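PDB 4PUG: BolA like protein from Arabidopsis thaliana, which may act alone or with glutaredoxins as a redox-regulated transcriptional regulator or a factor in iron-sulfur cluster biogenesis, and binds a labile cluster in its glutaredoxin heterodimers. Local coordinates for residues A[5-10]-A[43-48]. Sequence-based numbering, arbitrary orientation.
Sequences NRASRM and DDETHF
Arg-6 and Glu-45 run antiparallel alongside one another, each side chain reaching for the other's backbone. From Arg-6, CB lies 3.3 Å from Glu-45 OE1, CG touches Phe-48 CE2 obliquely, and CD meets both that ring atom and Glu-45 O (3.4 Å). With CG anti to the backbone N (chi1 162°) and a bend at chi3, the guanidinium turns toward the loop, where NH1 is shared: it donates to Glu-45 O at 2.8 Å and forms a salt bridge with Asp-43 OD2, also 2.8 Å, reaching that oxygen from above the carboxylate plane. NE makes a salt bridge with Glu-76, which also takes Arg-9 NE, and NH2 reaches Thr-79 O in a weak hydrogen bond. Asp-43 uses OD1 for an Asx turn, accepting from Glu-45 N. In the other direction, the Glu-45 carboxylate receives the first turn of helix 6-18: OE1 accepts from Arg-6 N (2.8 Å) on its syn side, though 30° out of the carboxylate plane, and OE2 from Ala-7 N at 3.2 Å. Asn-5, the N-cap, takes Ser-8 N on OD1, so the first-turn amides are divided between the cap and Glu-45, and the negative charge probably suits the helix N-terminus. A leucine in place of Arg-6 would probably leave Asp-43 OD2 without its salt-bridge partner, Glu-45 O without this donor and Glu-76 with Arg-9 alone of the pair. Met-10 CE sits over the centre of the Phe-48 ring, 3.4 Å from its centroid, a CH-pi contact with SD also above that face as a Met-aromatic pair. The contact joins the first turn of helix 6-18 to loop 43-46 and the start of strand 47-53, the middle strand of the sheet in this BolA-family domain; Ile-25 of strand 22-27 touches Met-10 and Phe-48.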
loop_
_atom_site.group_PDB
_atom_site.type_symbol
_atom_site.label_atom_id
_atom_site.label_comp_id
_atom_site.label_asym_id
_atom_site.label_seq_id
_atom_site.Cartn_x
_atom_site.Cartn_y
_atom_site.Cartn_z
ATOM N N ASN A 5 -3.375 -10.658 -7.343
ATOM C CA ASN A 5 -2.151 -9.873 -7.504
ATOM C C ASN A 5 -1.736 -9.116 -6.238
ATOM O O ASN A 5 -2.352 -9.273 -5.183
ATOM C CB ASN A 5 -2.251 -8.929 -8.713
ATOM C CG ASN A 5 -3.412 -7.947 -8.610
ATOM O OD1 ASN A 5 -3.899 -7.645 -7.520
ATOM N ND2 ASN A 5 -3.857 -7.441 -9.757
ATOM N N ARG A 6 -0.690 -8.302 -6.351
ATOM C CA ARG A 6 -0.179 -7.542 -5.211
ATOM C C ARG A 6 -1.178 -6.502 -4.708
ATOM O O ARG A 6 -1.350 -6.331 -3.500
ATOM C CB ARG A 6 1.159 -6.875 -5.553
ATOM C CG ARG A 6 1.548 -5.733 -4.619
ATOM C CD ARG A 6 3.050 -5.497 -4.613
ATOM N NE ARG A 6 3.768 -6.669 -4.121
ATOM C CZ ARG A 6 4.604 -7.399 -4.854
ATOM N NH1 ARG A 6 4.846 -7.073 -6.117
ATOM N NH2 ARG A 6 5.205 -8.452 -4.316
ATOM N N ALA A 7 -1.834 -5.814 -5.638
ATOM C CA ALA A 7 -2.814 -4.790 -5.286
ATOM C C ALA A 7 -3.927 -5.361 -4.404
ATOM O O ALA A 7 -4.271 -4.791 -3.364
ATOM C CB ALA A 7 -3.385 -4.151 -6.545
ATOM N N SER A 8 -4.468 -6.500 -4.824
ATOM C CA SER A 8 -5.504 -7.190 -4.068
ATOM C C SER A 8 -5.026 -7.625 -2.686
ATOM O O SER A 8 -5.758 -7.480 -1.711
ATOM C CB SER A 8 -6.034 -8.400 -4.839
ATOM O OG SER A 8 -5.033 -9.384 -5.001
ATOM N N ARG A 9 -3.810 -8.162 -2.600
ATOM C CA ARG A 9 -3.275 -8.606 -1.312
ATOM C C ARG A 9 -3.143 -7.430 -0.362
ATOM O O ARG A 9 -3.549 -7.505 0.795
ATOM C CB ARG A 9 -1.915 -9.294 -1.475
ATOM C CG ARG A 9 -1.969 -10.642 -2.170
ATOM C CD ARG A 9 -0.678 -11.426 -1.980
ATOM N NE ARG A 9 0.491 -10.708 -2.482
ATOM C CZ ARG A 9 0.901 -10.740 -3.745
ATOM N NH1 ARG A 9 0.234 -11.451 -4.644
ATOM N NH2 ARG A 9 1.978 -10.058 -4.112
ATOM N N MET A 10 -2.572 -6.343 -0.864
ATOM C CA MET A 10 -2.435 -5.130 -0.071
ATOM C C MET A 10 -3.788 -4.610 0.401
ATOM O O MET A 10 -3.943 -4.270 1.571
ATOM C CB MET A 10 -1.676 -4.052 -0.843
ATOM C CG MET A 10 -0.235 -4.423 -1.138
ATOM S SD MET A 10 0.670 -3.158 -2.046
ATOM C CE MET A 10 -0.413 -2.895 -3.440
ATOM N N ASP A 43 7.834 -9.442 -11.985
ATOM C CA ASP A 43 6.794 -8.799 -11.191
ATOM C C ASP A 43 6.725 -7.312 -11.537
ATOM O O ASP A 43 7.658 -6.562 -11.255
ATOM C CB ASP A 43 7.092 -8.984 -9.701
ATOM C CG ASP A 43 5.904 -8.657 -8.814
ATOM O OD1 ASP A 43 5.001 -7.916 -9.255
ATOM O OD2 ASP A 43 5.880 -9.142 -7.664
ATOM N N ASP A 44 5.618 -6.892 -12.145
ATOM C CA ASP A 44 5.451 -5.498 -12.560
ATOM C C ASP A 44 4.755 -4.625 -11.520
ATOM O O ASP A 44 4.484 -3.457 -11.782
ATOM C CB ASP A 44 4.683 -5.407 -13.884
ATOM C CG ASP A 44 5.555 -5.684 -15.091
ATOM O OD1 ASP A 44 6.788 -5.521 -14.991
ATOM O OD2 ASP A 44 5.003 -6.058 -16.147
ATOM N N GLU A 45 4.450 -5.181 -10.352
ATOM C CA GLU A 45 3.819 -4.391 -9.295
ATOM C C GLU A 45 4.855 -3.908 -8.283
ATOM O O GLU A 45 5.038 -4.505 -7.221
ATOM C CB GLU A 45 2.705 -5.182 -8.612
ATOM C CG GLU A 45 1.564 -5.531 -9.552
ATOM C CD GLU A 45 0.477 -6.345 -8.881
ATOM O OE1 GLU A 45 0.676 -7.563 -8.697
ATOM O OE2 GLU A 45 -0.576 -5.767 -8.538
ATOM N N THR A 46 5.518 -2.806 -8.624
ATOM C CA THR A 46 6.714 -2.368 -7.914
ATOM C C THR A 46 6.564 -1.019 -7.211
ATOM O O THR A 46 7.261 -0.751 -6.233
ATOM C CB THR A 46 7.909 -2.273 -8.876
ATOM O OG1 THR A 46 7.590 -1.369 -9.940
ATOM C CG2 THR A 46 8.233 -3.636 -9.465
ATOM N N HIS A 47 5.670 -0.171 -7.713
ATOM C CA HIS A 47 5.482 1.165 -7.148
ATOM C C HIS A 47 4.031 1.447 -6.780
ATOM O O HIS A 47 3.138 1.364 -7.626
ATOM C CB HIS A 47 5.971 2.240 -8.119
ATOM C CG HIS A 47 7.455 2.263 -8.299
ATOM N ND1 HIS A 47 8.151 1.242 -8.907
ATOM C CD2 HIS A 47 8.378 3.192 -7.954
ATOM C CE1 HIS A 47 9.438 1.536 -8.926
ATOM N NE2 HIS A 47 9.602 2.717 -8.352
ATOM N N PHE A 48 3.799 1.801 -5.520
ATOM C CA PHE A 48 2.441 2.082 -5.058
ATOM C C PHE A 48 2.318 3.337 -4.195
ATOM O O PHE A 48 3.171 3.619 -3.350
ATOM C CB PHE A 48 1.864 0.878 -4.307
ATOM C CG PHE A 48 1.376 -0.223 -5.211
ATOM C CD1 PHE A 48 0.081 -0.206 -5.705
ATOM C CD2 PHE A 48 2.208 -1.273 -5.563
ATOM C CE1 PHE A 48 -0.376 -1.216 -6.534
ATOM C CE2 PHE A 48 1.759 -2.286 -6.394
ATOM C CZ PHE A 48 0.465 -2.256 -6.881
HETATM O O HOH W 1 3.053 -10.626 -6.712
#